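Local coordinates for ApaG protein (Pseudomonas aeruginosa, PDB 3NRF), which is of unknown function but, as a signal-peptide-bearing member of the DUF4354 family, is probably exported from the cytoplasm, at residues Ala56-Arg61 / Asp90-Gly95; Phe31-Val36 / Ser48-Gln53; Glu67-Asp72 / Gly82-Ala87; Gly17-Gly22 / Phe26-Phe31. All blocks are in the same frame, centred on the assembly; numbering follows the deposited sequence. Where two conformers were deposited one is given.

Contact 1 (Ala56-Arg61 / Asp90-Gly95); sequences AGQSFR and DDAVYG
A backbone carbon, not a side chain, sits on the ring of Phe60: the CA of Val93 lies 3.8 Å from the ring centroid and only 11° off its normal, a CH-pi contact centred on one face. Val93 belongs to a short 3-10 turn ending at Gly95, preceded by an Asx turn at Asp90, and it packs here against the start of strand 59-65 of the antiparallel sheet. Ala92 adds its CB, 3.6 Å from Phe60 CE1. From Val93, the CG2 branch, anti to the backbone N, reaches back toward the root of the ring, 3.9 Å from Phe60 CG. The ring is therefore met by main chain and side chain of the same turn.

No direct hydrogen bond joins the two segments. Beyond the ring, Gln58 runs out fully extended (chi1 -173°) and brings its amide alongside Ala92, with OE1 3.6 Å from Ala92 CB. Ser88 OG bonds to both Val93 N and Asp90 O, tying the turn to the end of strand 79-88. In the Asx turn, Ala92 N meets Asp90 OD1 from above the carboxylate plane, and that oxygen also accepts from a water that lies 2.9 Å from Gln58 NE2.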
# COMPACT_ATOMS: atom_id res chain seq x y z
N ALA B 56 -16.38 13.08 -0.40
CA ALA B 56 -17.80 13.22 -0.57
C ALA B 56 -18.55 13.63 0.68
O ALA B 56 -19.76 13.78 0.62
CB ALA B 56 -18.39 11.92 -1.11
N GLY B 57 -17.85 13.70 1.82
CA GLY B 57 -18.48 14.09 3.07
C GLY B 57 -19.03 12.93 3.89
O GLY B 57 -19.78 13.13 4.82
N GLN B 58 -18.72 11.70 3.51
CA GLN B 58 -19.14 10.55 4.28
C GLN B 58 -18.23 10.45 5.51
O GLN B 58 -17.01 10.58 5.36
CB GLN B 58 -18.96 9.25 3.45
CG GLN B 58 -19.56 8.01 4.15
CD GLN B 58 -19.46 6.72 3.35
OE1 GLN B 58 -18.86 6.65 2.26
NE2 GLN B 58 -20.00 5.68 3.93
N SER B 59 -18.81 10.21 6.70
CA SER B 59 -18.11 10.08 7.95
C SER B 59 -17.98 8.60 8.29
O SER B 59 -18.84 7.81 7.93
CB SER B 59 -18.92 10.71 9.09
OG SER B 59 -19.35 12.02 8.73
N PHE B 60 -16.92 8.27 8.99
CA PHE B 60 -16.66 6.91 9.45
C PHE B 60 -16.51 6.89 10.95
O PHE B 60 -15.79 7.72 11.55
CB PHE B 60 -15.43 6.34 8.73
CG PHE B 60 -15.56 6.42 7.25
CD1 PHE B 60 -16.37 5.51 6.54
CD2 PHE B 60 -14.93 7.42 6.53
CE1 PHE B 60 -16.58 5.64 5.20
CE2 PHE B 60 -15.15 7.52 5.14
CZ PHE B 60 -15.95 6.60 4.50
N ARG B 61 -17.15 5.87 11.53
CA ARG B 61 -17.13 5.71 12.97
C ARG B 61 -15.77 5.26 13.50
O ARG B 61 -15.02 4.51 12.83
CB ARG B 61 -18.23 4.78 13.48
CG ARG B 61 -18.01 3.34 13.17
CD ARG B 61 -19.06 2.38 13.83
NE ARG B 61 -18.65 1.04 13.43
CZ ARG B 61 -17.80 0.27 14.11
NH1 ARG B 61 -17.34 0.64 15.30
NH2 ARG B 61 -17.43 -0.90 13.60
N ASP B 90 -18.24 -1.75 4.21
CA ASP B 90 -17.63 -1.98 2.92
C ASP B 90 -16.22 -1.38 2.91
O ASP B 90 -15.63 -1.19 3.97
CB ASP B 90 -18.53 -1.49 1.77
CG ASP B 90 -18.89 -0.00 1.87
OD1 ASP B 90 -18.33 0.68 2.77
OD2 ASP B 90 -19.76 0.44 1.08
N ASP B 91 -15.71 -1.10 1.71
CA ASP B 91 -14.38 -0.56 1.58
C ASP B 91 -14.33 0.96 1.71
O ASP B 91 -13.25 1.53 1.60
CB ASP B 91 -13.75 -0.93 0.24
CG ASP B 91 -13.29 -2.36 0.18
OD1 ASP B 91 -13.46 -3.11 1.16
OD2 ASP B 91 -12.69 -2.68 -0.87
N ALA B 92 -15.45 1.62 2.02
CA ALA B 92 -15.46 3.11 1.95
C ALA B 92 -14.47 3.78 2.88
O ALA B 92 -13.92 4.86 2.51
CB ALA B 92 -16.86 3.67 2.19
N VAL B 93 -14.18 3.17 4.03
CA VAL B 93 -13.24 3.78 4.94
C VAL B 93 -11.86 3.93 4.35
O VAL B 93 -11.08 4.76 4.80
CB VAL B 93 -13.22 3.07 6.29
CG1 VAL B 93 -12.50 1.68 6.17
CG2 VAL B 93 -12.60 3.91 7.36
N TYR B 94 -11.54 3.11 3.34
CA TYR B 94 -10.24 3.23 2.69
C TYR B 94 -10.08 4.49 1.93
O TYR B 94 -8.90 4.91 1.65
CB TYR B 94 -10.00 2.00 1.82
CG TYR B 94 -9.96 0.76 2.67
CD1 TYR B 94 -9.39 0.74 3.94
CD2 TYR B 94 -10.45 -0.46 2.19
CE1 TYR B 94 -9.38 -0.35 4.71
CE2 TYR B 94 -10.37 -1.61 2.97
CZ TYR B 94 -9.84 -1.56 4.25
OH TYR B 94 -9.80 -2.76 4.97
N GLY B 95 -11.21 5.10 1.60
CA GLY B 95 -11.27 6.41 0.96
C GLY B 95 -11.27 7.58 1.96
O GLY B 95 -11.41 8.72 1.52
O HOH W 1 -19.79 2.77 3.67

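Contact 2 (Phe31-Val36 / Ser48-Gln53); sequences FKVRLV and SCLVAQ
Leu50 pushes its forked end between Val33 and Leu35, giving one methyl to each. This packing is like that across a beta sandwich: strands 31-36 and 49-53 share one continuous antiparallel sheet but are not neighbours in it, and the sheet curls so that they confront each other with axes 10.9 Å apart at closest approach. Such a core is consistent with the immunoglobulin-like sandwiches of the MPT63/MPB63 relatives. The segments' directions differ by 131°, and side chains alone bridge the gap.

CG of Leu50 stands anti to its carbonyl carbon (chi1 -69°), which directs the fork toward the other strand. Its CD1 comes 4.2 Å from Val33 CG1, the two side chains sliding past each other in opposite directions. Its CD2 lies 4.0 Å from Leu35 CD2, where the two side chains meet at a slant. Distances of this size are ordinary van der Waals contacts, close without strain.

Every second residue faces inward, Phe31, Val33 and Leu35 from one strand and Leu50 and Ala52 from the other, and all five are buried. Leu69 fills in beside Val33 and Leu35, while Leu101 of strand 98-102 packs on Leu50. Next to Leu50, Cys49 is bound to Cys105 by a disulfide. The longest of the three contacts is Phe31 CE1 to Ala52 CB, 4.4 Å.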
# COMPACT_ATOMS: atom_id res chain seq x y z
N PHE B 31 -5.05 5.29 11.67
CA PHE B 31 -4.31 6.50 11.52
C PHE B 31 -3.50 6.76 12.78
O PHE B 31 -3.95 6.46 13.90
CB PHE B 31 -5.22 7.73 11.38
CG PHE B 31 -6.05 7.75 10.11
CD1 PHE B 31 -7.23 7.02 10.04
CD2 PHE B 31 -5.70 8.54 9.06
CE1 PHE B 31 -8.02 7.08 8.92
CE2 PHE B 31 -6.50 8.57 7.91
CZ PHE B 31 -7.64 7.85 7.86
N LYS B 32 -2.33 7.38 12.61
CA LYS B 32 -1.66 7.99 13.76
C LYS B 32 -2.09 9.46 13.73
O LYS B 32 -2.03 10.08 12.65
CB LYS B 32 -0.16 7.88 13.61
CG LYS B 32 0.63 8.49 14.77
CD LYS B 32 0.68 7.63 15.97
CE LYS B 32 1.63 6.42 15.75
NZ LYS B 32 1.48 5.46 16.89
N VAL B 33 -2.56 9.98 14.86
CA VAL B 33 -3.11 11.30 14.99
C VAL B 33 -2.37 12.09 16.07
O VAL B 33 -2.11 11.55 17.16
CB VAL B 33 -4.62 11.22 15.38
CG1 VAL B 33 -5.22 12.60 15.52
CG2 VAL B 33 -5.41 10.38 14.37
N ARG B 34 -2.11 13.36 15.81
CA ARG B 34 -1.53 14.27 16.81
C ARG B 34 -2.46 15.47 16.93
O ARG B 34 -2.82 16.08 15.93
CB ARG B 34 -0.14 14.77 16.42
CG ARG B 34 0.45 15.69 17.50
CD ARG B 34 1.87 16.13 17.21
NE ARG B 34 2.76 14.99 17.03
CZ ARG B 34 4.07 15.10 16.75
NH1 ARG B 34 4.59 16.30 16.57
NH2 ARG B 34 4.82 14.02 16.60
N LEU B 35 -2.87 15.80 18.15
CA LEU B 35 -3.69 16.97 18.38
C LEU B 35 -2.76 18.01 18.98
O LEU B 35 -2.05 17.69 19.94
CB LEU B 35 -4.81 16.68 19.37
CG LEU B 35 -5.68 15.49 18.99
CD1 LEU B 35 -6.68 15.29 20.10
CD2 LEU B 35 -6.37 15.71 17.61
N VAL B 36 -2.77 19.22 18.40
CA VAL B 36 -1.92 20.33 18.83
C VAL B 36 -2.77 21.56 19.14
O VAL B 36 -3.44 22.10 18.26
CB VAL B 36 -0.87 20.73 17.73
CG1 VAL B 36 0.02 21.89 18.22
CG2 VAL B 36 -0.02 19.52 17.33
N SER B 48 -16.31 16.64 22.19
CA SER B 48 -15.75 16.44 20.86
C SER B 48 -15.28 14.99 20.62
O SER B 48 -15.03 14.22 21.55
CB SER B 48 -14.54 17.34 20.66
OG SER B 48 -14.85 18.71 20.82
N CYS B 49 -15.16 14.63 19.35
CA CYS B 49 -14.66 13.30 18.96
C CYS B 49 -13.95 13.42 17.63
O CYS B 49 -14.19 14.37 16.88
CB CYS B 49 -15.81 12.28 18.78
SG CYS B 49 -17.21 12.89 17.74
N LEU B 50 -13.05 12.46 17.39
CA LEU B 50 -12.37 12.34 16.11
C LEU B 50 -13.27 11.62 15.10
O LEU B 50 -13.92 10.59 15.40
CB LEU B 50 -11.05 11.57 16.26
CG LEU B 50 -9.97 12.33 17.01
CD1 LEU B 50 -8.78 11.36 17.32
CD2 LEU B 50 -9.50 13.56 16.30
N VAL B 51 -13.31 12.22 13.92
CA VAL B 51 -14.02 11.61 12.80
C VAL B 51 -13.17 11.58 11.56
O VAL B 51 -12.42 12.49 11.29
CB VAL B 51 -15.36 12.31 12.51
CG1 VAL B 51 -16.28 12.08 13.66
CG2 VAL B 51 -15.16 13.78 12.24
N ALA B 52 -13.29 10.49 10.82
CA ALA B 52 -12.61 10.35 9.54
C ALA B 52 -13.66 10.62 8.48
O ALA B 52 -14.82 10.22 8.63
CB ALA B 52 -11.98 8.95 9.38
N GLN B 53 -13.25 11.21 7.36
CA GLN B 53 -14.18 11.64 6.35
C GLN B 53 -13.58 11.46 4.95
O GLN B 53 -12.36 11.64 4.77
CB GLN B 53 -14.48 13.12 6.61
CG GLN B 53 -15.68 13.65 5.89
CD GLN B 53 -15.95 15.11 6.22
OE1 GLN B 53 -15.04 15.91 6.38
NE2 GLN B 53 -17.23 15.44 6.35

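Contact 3 (Glu67-Asp72 / Gly82-Ala87); sequences EELTAD and GDAIFA
Leu69 lies directly on the backbone of Gly82. Its CD1 methyl, over the Gly82 peptide plane, is 3.5 Å from Gly82 O and 3.7 Å from Asp83 O, and it brushes the CB of Ala84 at 4.4 Å, while its CG is 3.8 Å from Gly82 N. The approach is this intimate because Gly82 has no side chain on the side that faces Leu69, and because its backbone is almost completely stretched out, which offers CD1 a flat peptide surface. With CG anti to the carbonyl carbon (chi1 -65°), Leu69 points its branches down on the strand.

Behind the leucine is the 3-10 turn 67-69, part of the connection between strands 59-65 and 73-74. Thr70 closes it twice on one oxygen: its backbone N reaches Glu67 O in the regular i to i+3 bond, and its OG1 donates to the same Glu67 O at 2.6 Å, in the carbonyl plane and on a lone pair. The doubly held carbonyl should stiffen the turn that presents Leu69.

Further out, Asp66, just before the turn, accepts Asp83 N on its OD2 and holds the turn to the strand. Leu69 also rests on Leu35, joining its buried layer. Asp83 turns its side chain away, to a salt bridge with Lys32 and about 4 Å from a bound methylpentanediol, probably from the crystallisation liquor. Between the two segments themselves the contact is apolar, Leu69 against main chain; Gly82 O and Asp83 N are taken up by Val33 N and Asp66.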
# COMPACT_ATOMS: atom_id res chain seq x y z
N GLU B 67 -5.78 5.76 24.54
CA GLU B 67 -6.15 6.60 25.68
C GLU B 67 -5.62 8.05 25.61
O GLU B 67 -6.33 9.00 26.00
CB GLU B 67 -5.66 5.95 26.98
CG GLU B 67 -6.14 6.64 28.24
CD GLU B 67 -5.60 6.00 29.50
OE1 GLU B 67 -5.21 4.81 29.46
OE2 GLU B 67 -5.57 6.71 30.53
N GLU B 68 -4.39 8.22 25.11
CA GLU B 68 -3.78 9.54 24.99
C GLU B 68 -4.62 10.54 24.20
O GLU B 68 -4.59 11.74 24.49
CB GLU B 68 -2.39 9.43 24.34
CG GLU B 68 -1.34 8.83 25.22
CD GLU B 68 -1.39 7.31 25.32
OE1 GLU B 68 -2.26 6.63 24.69
OE2 GLU B 68 -0.54 6.80 26.06
N LEU B 69 -5.40 10.05 23.23
CA LEU B 69 -6.25 10.95 22.41
C LEU B 69 -7.60 11.31 23.10
O LEU B 69 -8.32 12.17 22.58
CB LEU B 69 -6.47 10.38 20.99
CG LEU B 69 -5.23 10.28 20.12
CD1 LEU B 69 -5.44 9.40 18.93
CD2 LEU B 69 -4.70 11.69 19.73
N THR B 70 -7.90 10.68 24.24
CA THR B 70 -9.15 10.86 24.98
C THR B 70 -9.04 11.95 26.08
O THR B 70 -9.90 12.06 26.95
CB THR B 70 -9.65 9.54 25.63
OG1 THR B 70 -8.81 9.18 26.74
CG2 THR B 70 -9.68 8.39 24.62
N ALA B 71 -7.98 12.75 26.05
CA ALA B 71 -7.84 13.85 27.01
C ALA B 71 -9.07 14.79 27.07
O ALA B 71 -9.60 15.20 26.02
CB ALA B 71 -6.59 14.68 26.69
N ASP B 72 -9.47 15.15 28.28
CA ASP B 72 -10.63 16.02 28.49
C ASP B 72 -10.37 17.44 28.00
O ASP B 72 -11.29 18.13 27.57
CB ASP B 72 -11.02 16.06 29.97
CG ASP B 72 -12.40 16.67 30.19
OD1 ASP B 72 -12.55 17.52 31.10
OD2 ASP B 72 -13.33 16.30 29.43
N GLY B 82 -1.53 9.62 19.32
CA GLY B 82 -1.83 8.19 19.43
C GLY B 82 -2.48 7.66 18.17
O GLY B 82 -2.64 8.38 17.19
N ASP B 83 -2.86 6.40 18.19
CA ASP B 83 -3.56 5.77 17.07
C ASP B 83 -5.06 5.79 17.22
O ASP B 83 -5.59 5.78 18.34
CB ASP B 83 -3.09 4.34 16.92
CG ASP B 83 -1.60 4.28 16.66
OD1 ASP B 83 -1.17 4.84 15.63
OD2 ASP B 83 -0.85 3.73 17.48
N ALA B 84 -5.74 5.85 16.08
CA ALA B 84 -7.20 5.87 16.03
C ALA B 84 -7.60 4.99 14.87
O ALA B 84 -6.97 5.05 13.78
CB ALA B 84 -7.70 7.30 15.81
N ILE B 85 -8.58 4.12 15.06
CA ILE B 85 -8.99 3.21 13.99
C ILE B 85 -10.46 3.41 13.66
O ILE B 85 -11.31 3.34 14.57
CB ILE B 85 -8.76 1.70 14.37
CG1 ILE B 85 -7.30 1.44 14.68
CG2 ILE B 85 -9.17 0.82 13.25
CD1 ILE B 85 -7.03 -0.04 15.08
N PHE B 86 -10.75 3.67 12.39
CA PHE B 86 -12.08 3.92 11.88
C PHE B 86 -12.57 2.76 11.06
O PHE B 86 -11.77 1.96 10.54
CB PHE B 86 -12.15 5.23 11.08
CG PHE B 86 -11.68 6.45 11.86
CD1 PHE B 86 -10.34 6.78 11.90
CD2 PHE B 86 -12.58 7.24 12.60
CE1 PHE B 86 -9.88 7.86 12.62
CE2 PHE B 86 -12.11 8.33 13.33
CZ PHE B 86 -10.76 8.64 13.32
N ALA B 87 -13.87 2.69 10.87
CA ALA B 87 -14.50 1.53 10.21
C ALA B 87 -15.64 1.86 9.27
O ALA B 87 -16.30 2.91 9.36
CB ALA B 87 -15.06 0.56 11.30

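Contact 4 (Gly17-Gly22 / Phe26-Phe31); sequences GSVSVG and FRTQAF
Gly17 O is gripped from several directions: Thr28 N donates to it across the strands at 2.8 Å, Tyr94 OH hydrogen-bonds to it from the loop after strand 79-88, and the CA of Arg27 adds a CA-H...O contact at 3.4 Å. The Thr28 N-H comes from well above the carbonyl plane, 57° out of it. The strands are the two arms of a beta hairpin, antiparallel and strongly twisted. Gly17 with Thr28 and Val19 with Phe26 form hydrogen-bonded pairs, and Ser18 with Arg27 the non-hydrogen-bonded pair between them.

In the Val19-Phe26 pair both N-H groups point almost straight at the partner oxygen, nearly along the C=O axis. On the same sheet face the two side chains run side by side. Phe26 takes the first torsion that sets CG between the backbone N and carbonyl carbon (chi1 63°), which folds the ring over toward Val19, whose CB lies over one face, offset to the rim, 3.6 Å from Phe26 CZ. Arg61 adds a cation-pi contact to the same ring.

Ser18 and Arg27 occupy the other face, where Arg27 hydrogen-bonds through NH1 to Glu89 O and through NE to Ser97 OG of the second subunit. Residues 17-21 also pair antiparallel with a strand of that subunit, so this hairpin carries the sheet across the interface. At the Gly17-Thr28 pair the bare glycine lets Thr28 OG1 settle 3.2 Å from Gly17 CA, while Thr28 CG2 turns to Val19 CG2 at 4.1 Å.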
# COMPACT_ATOMS: atom_id res chain seq x y z
N GLY B 17 -7.30 -3.17 7.67
CA GLY B 17 -7.68 -4.43 8.22
C GLY B 17 -9.15 -4.71 8.09
O GLY B 17 -9.90 -4.03 7.40
N SER B 18 -9.53 -5.77 8.78
CA SER B 18 -10.92 -6.15 8.82
C SER B 18 -11.24 -6.88 10.11
O SER B 18 -10.37 -7.49 10.74
CB SER B 18 -11.34 -7.00 7.60
OG SER B 18 -10.69 -8.26 7.58
N VAL B 19 -12.54 -6.87 10.47
CA VAL B 19 -13.04 -7.60 11.61
C VAL B 19 -14.36 -8.25 11.20
O VAL B 19 -15.19 -7.60 10.60
CB VAL B 19 -13.35 -6.65 12.85
CG1 VAL B 19 -13.92 -7.42 14.06
CG2 VAL B 19 -12.07 -5.81 13.22
N SER B 20 -14.52 -9.50 11.56
CA SER B 20 -15.74 -10.28 11.27
C SER B 20 -16.15 -11.12 12.46
O SER B 20 -15.35 -11.85 13.03
CB SER B 20 -15.48 -11.21 10.10
OG SER B 20 -16.64 -11.94 9.78
N VAL B 21 -17.42 -11.00 12.85
CA VAL B 21 -17.94 -11.83 13.91
C VAL B 21 -19.41 -12.11 13.60
O VAL B 21 -20.22 -11.22 13.48
CB VAL B 21 -17.68 -11.26 15.32
CG1 VAL B 21 -18.24 -9.85 15.44
CG2 VAL B 21 -18.22 -12.22 16.37
N GLY B 22 -19.69 -13.38 13.37
CA GLY B 22 -21.04 -13.84 12.98
C GLY B 22 -21.51 -13.13 11.73
O GLY B 22 -20.85 -13.14 10.69
N PHE B 26 -16.70 -5.73 9.06
CA PHE B 26 -16.30 -4.37 8.74
C PHE B 26 -14.82 -4.27 8.40
O PHE B 26 -14.03 -5.11 8.77
CB PHE B 26 -16.76 -3.36 9.80
CG PHE B 26 -16.19 -3.53 11.15
CD1 PHE B 26 -15.00 -2.92 11.52
CD2 PHE B 26 -16.92 -4.19 12.16
CE1 PHE B 26 -14.51 -3.05 12.82
CE2 PHE B 26 -16.44 -4.30 13.45
CZ PHE B 26 -15.21 -3.74 13.79
N ARG B 27 -14.51 -3.26 7.61
CA ARG B 27 -13.15 -2.93 7.21
C ARG B 27 -12.65 -1.82 8.12
O ARG B 27 -13.47 -0.99 8.59
CB ARG B 27 -13.10 -2.47 5.76
CG ARG B 27 -13.15 -3.57 4.75
CD ARG B 27 -14.50 -4.30 4.67
NE ARG B 27 -14.49 -5.25 3.55
CZ ARG B 27 -15.53 -6.00 3.19
NH1 ARG B 27 -16.67 -5.88 3.87
NH2 ARG B 27 -15.41 -6.83 2.18
N THR B 28 -11.35 -1.84 8.42
CA THR B 28 -10.76 -0.85 9.32
C THR B 28 -9.63 -0.10 8.66
O THR B 28 -8.92 -0.65 7.82
CB THR B 28 -10.22 -1.47 10.61
OG1 THR B 28 -9.22 -2.44 10.27
CG2 THR B 28 -11.37 -2.15 11.40
N GLN B 29 -9.51 1.19 8.99
CA GLN B 29 -8.40 2.03 8.53
C GLN B 29 -7.81 2.73 9.75
O GLN B 29 -8.50 3.50 10.42
CB GLN B 29 -8.85 3.08 7.51
CG GLN B 29 -7.72 4.04 7.11
CD GLN B 29 -6.60 3.36 6.36
OE1 GLN B 29 -6.81 2.82 5.27
NE2 GLN B 29 -5.40 3.38 6.96
N ALA B 30 -6.53 2.49 10.04
CA ALA B 30 -5.86 3.11 11.15
C ALA B 30 -5.17 4.37 10.72
O ALA B 30 -4.80 4.50 9.57
CB ALA B 30 -4.81 2.14 11.77
N PHE B 31 -5.05 5.29 11.67
CA PHE B 31 -4.31 6.50 11.52
C PHE B 31 -3.50 6.76 12.78
O PHE B 31 -3.95 6.46 13.90
CB PHE B 31 -5.22 7.73 11.38
CG PHE B 31 -6.05 7.75 10.11
CD1 PHE B 31 -7.23 7.02 10.04
CD2 PHE B 31 -5.70 8.54 9.06
CE1 PHE B 31 -8.02 7.08 8.92
CE2 PHE B 31 -6.50 8.57 7.91
CZ PHE B 31 -7.64 7.85 7.86

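All four contacts involve strands of one curled antiparallel sheet, and in contacts 1 and 3 a connecting turn packs on it. Contacts 2 and 3 are closest, centres about 7 Å apart, both near the middle of the chain and joined by a probable hydrogen bond, Phe31 N to Ala84 O (2.9 Å). Phe31 is shared by contacts 2 and 4, whose centres are about 18 Å apart. Contact 1 meets contact 2 through a probable hydrogen bond, Phe60 N to Ala52 O; its centre lies about 13 Å from that of contact 4, and Tyr94 bridges the two. Contacts 1 and 4 both touch the second subunit. No active site is known; the bound diol lies near Asp83 of contact 3.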